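Local coordinates for protein threonine phosphate decarboxylase-like enzyme (Sulfurospirillum multivorans, PDB 6OUX) that uses pyridoxal phosphate to decarboxylate O-phospho-L-serine to ethanolamine O-phosphate, a precursor of the nucleotide-loop linker in norcobamide cofactors, at residues Y353-T356 against M357-I361; N178-N181 against P182-A185; T11-T14 against K15-A19. All coordinates share one frame; numbering follows the deposited sequence.

Interaction 1: residues Y353-T356 against M357-I361; sequences YVRT and MADKI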
loop_
_atom_site.group_PDB
_atom_site.type_symbol
_atom_site.label_atom_id
_atom_site.label_comp_id
_atom_site.label_asym_id
_atom_site.label_seq_id
_atom_site.Cartn_x
_atom_site.Cartn_y
_atom_site.Cartn_z
ATOM N N TYR A 353 -7.279 25.653 7.425
ATOM C CA TYR A 353 -8.259 24.521 7.300
ATOM C C TYR A 353 -8.337 23.657 8.567
ATOM O O TYR A 353 -7.303 23.175 9.039
ATOM C CB TYR A 353 -7.866 23.609 6.158
ATOM C CG TYR A 353 -8.961 22.782 5.561
ATOM C CD1 TYR A 353 -10.314 22.983 5.880
ATOM C CD2 TYR A 353 -8.652 21.825 4.634
ATOM C CE1 TYR A 353 -11.314 22.201 5.307
ATOM C CE2 TYR A 353 -9.656 21.061 4.060
ATOM C CZ TYR A 353 -10.981 21.270 4.391
ATOM O OH TYR A 353 -11.980 20.504 3.810
ATOM N N VAL A 354 -9.537 23.517 9.127
ATOM C CA VAL A 354 -9.773 22.636 10.282
ATOM C C VAL A 354 -10.942 21.706 9.933
ATOM O O VAL A 354 -11.607 21.903 8.909
ATOM C CB VAL A 354 -10.007 23.396 11.612
ATOM C CG1 VAL A 354 -8.893 24.370 11.875
ATOM C CG2 VAL A 354 -11.367 24.114 11.684
ATOM N N ARG A 355 -11.141 20.660 10.734
ATOM C CA ARG A 355 -12.024 19.539 10.381
ATOM C C ARG A 355 -13.320 19.689 11.178
ATOM O O ARG A 355 -13.326 19.793 12.432
ATOM C CB ARG A 355 -11.267 18.176 10.624
ATOM C CG ARG A 355 -11.974 16.836 10.309
ATOM C CD ARG A 355 -12.477 16.888 8.892
ATOM N NE ARG A 355 -12.942 15.634 8.310
ATOM C CZ ARG A 355 -14.131 15.063 8.534
ATOM N NH1 ARG A 355 -14.966 15.541 9.458
ATOM N NH2 ARG A 355 -14.451 13.962 7.851
ATOM N N THR A 356 -14.432 19.743 10.471
ATOM C CA THR A 356 -15.726 19.659 11.164
ATOM C C THR A 356 -15.945 18.326 11.904
ATOM O O THR A 356 -15.508 17.239 11.447
ATOM C CB THR A 356 -16.913 19.869 10.213
ATOM O OG1 THR A 356 -18.096 19.974 10.992
ATOM C CG2 THR A 356 -17.095 18.737 9.216
ATOM N N MET A 357 -16.702 18.401 13.008
ATOM C CA MET A 357 -17.219 17.159 13.654
ATOM C C MET A 357 -18.667 16.824 13.338
ATOM O O MET A 357 -19.161 15.749 13.745
ATOM C CB MET A 357 -17.022 17.213 15.148
ATOM C CG MET A 357 -15.529 17.236 15.438
ATOM S SD MET A 357 -14.526 15.743 15.479
ATOM C CE MET A 357 -13.881 15.565 13.880
ATOM N N ALA A 358 -19.276 17.617 12.446
ATOM C CA ALA A 358 -20.700 17.450 12.068
ATOM C C ALA A 358 -21.023 16.055 11.530
ATOM O O ALA A 358 -22.106 15.552 11.728
ATOM C CB ALA A 358 -21.088 18.513 11.025
ATOM N N ASP A 359 -20.078 15.401 10.882
ATOM C CA ASP A 359 -20.347 14.081 10.314
ATOM C C ASP A 359 -19.948 12.900 11.213
ATOM O O ASP A 359 -19.847 11.776 10.740
ATOM C CB ASP A 359 -19.613 13.948 8.981
ATOM C CG ASP A 359 -18.072 14.063 9.112
ATOM O OD1 ASP A 359 -17.550 14.559 10.148
ATOM O OD2 ASP A 359 -17.387 13.662 8.154
ATOM N N LYS A 360 -19.628 13.157 12.466
ATOM C CA LYS A 360 -19.141 12.101 13.350
ATOM C C LYS A 360 -20.191 11.859 14.343
ATOM O O LYS A 360 -20.466 12.743 15.140
ATOM C CB LYS A 360 -17.832 12.511 14.022
ATOM C CG LYS A 360 -16.675 12.667 13.040
ATOM C CD LYS A 360 -16.532 11.454 12.107
ATOM C CE LYS A 360 -15.434 11.723 11.078
ATOM N NZ LYS A 360 -15.241 10.497 10.255
ATOM N N ILE A 361 -20.797 10.665 14.312
ATOM C CA ILE A 361 -21.975 10.392 15.150
ATOM C C ILE A 361 -21.520 10.262 16.570
ATOM O O ILE A 361 -20.479 9.703 16.845
ATOM C CB ILE A 361 -22.812 9.168 14.683
ATOM C CG1 ILE A 361 -23.350 9.380 13.247
ATOM C CG2 ILE A 361 -23.987 8.894 15.647
ATOM C CD1 ILE A 361 -23.959 10.758 12.941
#

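Interaction 2: residues N178-N181 against P182-A185; sequences NPNN and PNGA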
loop_
_atom_site.group_PDB
_atom_site.type_symbol
_atom_site.label_atom_id
_atom_site.label_comp_id
_atom_site.label_asym_id
_atom_site.label_seq_id
_atom_site.Cartn_x
_atom_site.Cartn_y
_atom_site.Cartn_z
ATOM N N ASN A 178 -6.664 4.419 22.011
ATOM C CA ASN A 178 -6.144 5.020 23.239
ATOM C C ASN A 178 -4.762 5.635 22.959
ATOM O O ASN A 178 -3.817 4.906 22.710
ATOM C CB ASN A 178 -6.074 3.998 24.356
ATOM C CG ASN A 178 -5.876 4.630 25.690
ATOM O OD1 ASN A 178 -6.534 5.633 26.017
ATOM N ND2 ASN A 178 -4.948 4.103 26.456
ATOM N N PRO A 179 -4.646 6.975 22.925
ATOM C CA PRO A 179 -5.717 7.974 23.062
ATOM C C PRO A 179 -6.793 7.910 21.997
ATOM O O PRO A 179 -6.524 7.576 20.856
ATOM C CB PRO A 179 -4.949 9.354 22.979
ATOM C CG PRO A 179 -3.495 9.029 23.280
ATOM C CD PRO A 179 -3.335 7.622 22.693
ATOM N N ASN A 180 -8.019 8.298 22.326
ATOM C CA ASN A 180 -9.150 8.318 21.313
ATOM C C ASN A 180 -9.041 9.528 20.291
ATOM O O ASN A 180 -8.494 10.535 20.609
ATOM C CB ASN A 180 -10.501 8.352 22.023
ATOM C CG ASN A 180 -11.663 7.809 21.181
ATOM O OD1 ASN A 180 -11.495 6.926 20.349
ATOM N ND2 ASN A 180 -12.862 8.412 21.356
ATOM N N ASN A 181 -9.668 9.416 19.122
ATOM C CA ASN A 181 -9.323 10.086 17.819
ATOM C C ASN A 181 -10.092 11.226 17.109
ATOM O O ASN A 181 -9.584 11.657 15.887
ATOM C CB ASN A 181 -9.554 9.019 16.895
ATOM C CG ASN A 181 -10.883 8.400 17.241
ATOM O OD1 ASN A 181 -11.816 9.143 17.701
ATOM N ND2 ASN A 181 -10.913 7.062 17.285
ATOM N N PRO A 182 -11.320 11.631 17.702
ATOM C CA PRO A 182 -11.254 13.027 17.604
ATOM C C PRO A 182 -11.185 13.769 18.968
ATOM O O PRO A 182 -10.746 14.891 18.955
ATOM C CB PRO A 182 -12.563 13.367 16.849
ATOM C CG PRO A 182 -13.566 12.484 17.578
ATOM C CD PRO A 182 -12.736 11.249 17.950
ATOM N N ASN A 183 -11.549 13.207 20.111
ATOM C CA ASN A 183 -11.432 14.002 21.342
ATOM C C ASN A 183 -10.059 13.979 22.049
ATOM O O ASN A 183 -9.667 14.946 22.659
ATOM C CB ASN A 183 -12.528 13.689 22.309
ATOM C CG ASN A 183 -12.490 12.241 22.732
ATOM O OD1 ASN A 183 -12.717 11.339 21.904
ATOM N ND2 ASN A 183 -12.132 12.014 23.963
ATOM N N GLY A 184 -9.330 12.887 21.951
ATOM C CA GLY A 184 -7.944 12.783 22.442
ATOM C C GLY A 184 -7.747 12.274 23.834
ATOM O O GLY A 184 -6.650 12.251 24.312
ATOM N N ALA A 185 -8.821 11.901 24.530
ATOM C CA ALA A 185 -8.683 11.517 25.900
ATOM C C ALA A 185 -7.951 10.151 25.977
ATOM O O ALA A 185 -8.072 9.320 25.080
ATOM C CB ALA A 185 -10.017 11.443 26.566
#

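Interaction 3: residues T11-T14 against K15-A19; sequences TQFT and KAFHA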
loop_
_atom_site.group_PDB
_atom_site.type_symbol
_atom_site.label_atom_id
_atom_site.label_comp_id
_atom_site.label_asym_id
_atom_site.label_seq_id
_atom_site.Cartn_x
_atom_site.Cartn_y
_atom_site.Cartn_z
ATOM N N THR A 11 -21.565 33.460 3.217
ATOM C CA THR A 11 -22.624 32.526 2.969
ATOM C C THR A 11 -22.454 31.842 1.594
ATOM O O THR A 11 -22.593 30.610 1.477
ATOM C CB THR A 11 -24.039 33.218 3.096
ATOM O OG1 THR A 11 -24.287 33.666 4.443
ATOM C CG2 THR A 11 -25.139 32.300 2.721
ATOM N N GLN A 12 -22.152 32.642 0.586
ATOM C CA GLN A 12 -21.987 32.143 -0.801
ATOM C C GLN A 12 -20.891 31.092 -0.820
ATOM O O GLN A 12 -21.079 29.958 -1.259
ATOM C CB GLN A 12 -21.691 33.289 -1.782
ATOM C CG GLN A 12 -21.704 32.799 -3.241
ATOM C CD GLN A 12 -21.471 33.902 -4.286
ATOM O OE1 GLN A 12 -21.188 35.071 -3.987
ATOM N NE2 GLN A 12 -21.626 33.521 -5.523
ATOM N N PHE A 13 -19.763 31.445 -0.242
ATOM C CA PHE A 13 -18.683 30.479 -0.075
ATOM C C PHE A 13 -19.123 29.233 0.714
ATOM O O PHE A 13 -18.955 28.080 0.278
ATOM C CB PHE A 13 -17.507 31.148 0.605
ATOM C CG PHE A 13 -16.356 30.219 0.860
ATOM C CD1 PHE A 13 -16.308 29.413 2.041
ATOM C CD2 PHE A 13 -15.326 30.101 -0.069
ATOM C CE1 PHE A 13 -15.266 28.558 2.258
ATOM C CE2 PHE A 13 -14.280 29.233 0.176
ATOM C CZ PHE A 13 -14.241 28.483 1.339
ATOM N N THR A 14 -19.701 29.451 1.887
ATOM C CA THR A 14 -20.168 28.302 2.711
ATOM C C THR A 14 -21.079 27.366 1.980
ATOM O O THR A 14 -20.948 26.114 2.074
ATOM C CB THR A 14 -20.912 28.791 3.935
ATOM O OG1 THR A 14 -20.090 29.695 4.655
ATOM C CG2 THR A 14 -21.366 27.615 4.812
ATOM N N LYS A 15 -22.038 27.929 1.240
ATOM C CA LYS A 15 -22.953 27.061 0.500
ATOM C C LYS A 15 -22.251 26.249 -0.558
ATOM O O LYS A 15 -22.516 25.035 -0.683
ATOM C CB LYS A 15 -24.132 27.852 -0.120
ATOM C CG LYS A 15 -25.164 28.238 0.934
ATOM C CD LYS A 15 -26.422 28.711 0.240
ATOM C CE LYS A 15 -27.350 29.474 1.178
ATOM N NZ LYS A 15 -28.720 29.254 0.653
ATOM N N ALA A 16 -21.373 26.892 -1.347
ATOM C CA ALA A 16 -20.621 26.165 -2.390
ATOM C C ALA A 16 -19.728 25.112 -1.727
ATOM O O ALA A 16 -19.618 23.964 -2.182
ATOM C CB ALA A 16 -19.769 27.150 -3.179
ATOM N N PHE A 17 -19.097 25.504 -0.628
ATOM C CA PHE A 17 -18.177 24.594 0.101
ATOM C C PHE A 17 -18.890 23.262 0.546
ATOM O O PHE A 17 -18.425 22.147 0.255
ATOM C CB PHE A 17 -17.546 25.422 1.237
ATOM C CG PHE A 17 -16.724 24.639 2.222
ATOM C CD1 PHE A 17 -15.365 24.435 2.011
ATOM C CD2 PHE A 17 -17.296 24.153 3.397
ATOM C CE1 PHE A 17 -14.616 23.755 2.949
ATOM C CE2 PHE A 17 -16.523 23.457 4.337
ATOM C CZ PHE A 17 -15.197 23.252 4.083
ATOM N N HIS A 18 -20.067 23.388 1.153
ATOM C CA HIS A 18 -20.967 22.234 1.381
ATOM C C HIS A 18 -21.426 21.432 0.159
ATOM O O HIS A 18 -21.586 20.224 0.237
ATOM C CB HIS A 18 -22.207 22.681 2.127
ATOM C CG HIS A 18 -21.970 23.016 3.572
ATOM N ND1 HIS A 18 -20.828 22.655 4.262
ATOM C CD2 HIS A 18 -22.763 23.647 4.471
ATOM C CE1 HIS A 18 -20.923 23.064 5.516
ATOM N NE2 HIS A 18 -22.094 23.658 5.670
ATOM N N ALA A 19 -21.698 22.073 -0.954
ATOM C CA ALA A 19 -22.063 21.320 -2.175
ATOM C C ALA A 19 -21.031 20.226 -2.514
ATOM O O ALA A 19 -21.378 19.207 -3.131
ATOM C CB ALA A 19 -22.207 22.259 -3.378
#

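Interaction 1: residues Y353-T356 against M357-I361
R355 and D359 form a two-pronged salt bridge in which the end of the guanidinium group meets both carboxylate oxygens. R355 NH1 lies 2.8 Å from OD1 of D359, with OD1 practically in the guanidinium plane, and R355 NH2 reaches the syn lone pair of D359 OD2 at 3.0 Å. The two flat groups are turned 34° from each other, so the pairing is twisted rather than coplanar. NH1 of R355 also holds the backbone O of T356 at 2.7 Å by a bent bond, again in the plane of the guanidinium, and together these bonds restrict its rotation. The arginine gets there by bending at chi2 (53°), which folds the chain forward over the next residues.

T356 organises the turn that follows. T356 OG1, set opposite its own backbone nitrogen (chi1 -171°), accepts A358 N at 3.0 Å, making an ST turn, which a threonine at a strand end is well suited to form. A type I turn from M357 to K360 comes next, closed by K360 N to M357 O, and brings D359 back towards the arginine. The methyl CE of M357 packs on T356 O at 3.4 Å.

Further out, R355 NH2 is also bonded to G25 O. K360 NZ is held by F131 O and A24 O, while its CE passes 4.0 Å from R355 NH2. Because R355 is assigned to the O-phospho-L-serine site, its salt bridge to D359 probably acts as a second-shell brace that fixes the guanidinium's orientation for a negatively charged ligand.

Interaction 2: residues N178-N181 against P182-A185
N180 reaches forward to N183 across a tight loop, and its side chain can be followed outward. N180 CB lies 3.7 Å from N183 OD1. CG stands anti to the backbone N (chi1 -156°), which carries the amide towards N183. At the tip, N180 ND2 donates to N183 OD1 at 3.0 Å; the donor sits in that carbonyl's plane, but the bond is bent, OD1 is tilted from the plane of the N180 amide, and the two amide planes are 68° apart. ND2 also bonds P129 O, and a primary amide nitrogen, with two hydrogens to give, suits two acceptors. With an alanine here, N183 OD1 and P129 O would probably lose their shared donor, and the N183 amide would be freer to turn.

The backbone closes the loop beneath. N180 N bonds A185 O at 2.9 Å, nearly straight, whereas the bond from G184 N to N180 O is weak. G184 has a positive phi (92°), at which a side chain would press against the preceding carbonyl. A cis peptide precedes P179, whose CB packs against G184 O at 3.6 Å.

N181, which probably binds O-phospho-L-serine, rides on this framework, with its backbone O bonded to R369 NH1. The sequence N181-P182-N183-G184 matches the Asn-Pro-x-Gly signature of class I and II aminotransferases, whose asparagine likewise stands in the active site of the fold-type I architecture.

Interaction 3: residues T11-T14 against K15-A19
K15 lies alongside T11, and F17 meets F13, one helical turn on, and the backbone satisfies its polar atoms in the usual i to i+4 fashion. T11 O takes the N-H of K15, with K15 N at 2.7 Å from T11 O, Q12 O that of A16, and F13 O that of F17, each donor coming in almost in line with the carbonyl. H18 N completes the series, meeting T14 O at 3.0 Å with a practically straight N-H, and A19 N continues the pattern on K15 O.

A threonine on a helix can return its hydroxyl to a carbonyl one turn earlier. T14 does so: with its OG1 beside its backbone N (chi1 -55°), the hydroxyl bonds N10 O, and also S344 OG on helix 339-350. T11 OG1 is satisfied by A8 O.

The helix is amphipathic. F13 and F17 form the apolar stripe, CE1 of F13 lying 4.0 Å from F17 CB. Their planes are only 18° apart but slid past each other, with ring centroids of F13 and F17 5.8 Å apart, so there is little overlap. F13 stacks on F38 and touches V348, while F17 packs against L347 and P29. The small A16 also lies against F38.

On the more solvent-facing flank, T11 CG2 runs alongside the extended chain of K15 and touches its CE at 3.9 Å. Elsewhere, H18 lies beside S340 of helix 339-350; T14 O sits over one face of the H18 ring, and the methyl CG2 of T14 approaches H18 NE2 at 4.1 Å.

In the fold
From the N terminus, the three contacts follow in series; each is local, and none nests in or crosses another. Interaction 3 runs the length of helix 11-19, near the surface. Interaction 2 closes the loop after strand 173-177 of the seven-stranded sheet, and interaction 1 folds the end of strand 352-356 of the five-stranded sheet. Interaction 1 is the link between the others: Y353 CE1 packs on F17 CZ of interaction 3 at 4.2 Å, and M357 SD on P182 CB of interaction 2 at 3.4 Å. Interactions 2 and 3 stay about 16 Å apart at their nearest atoms. R369, assigned to the substrate site, lies beside M357 and P182, where loops of the two sheets meet.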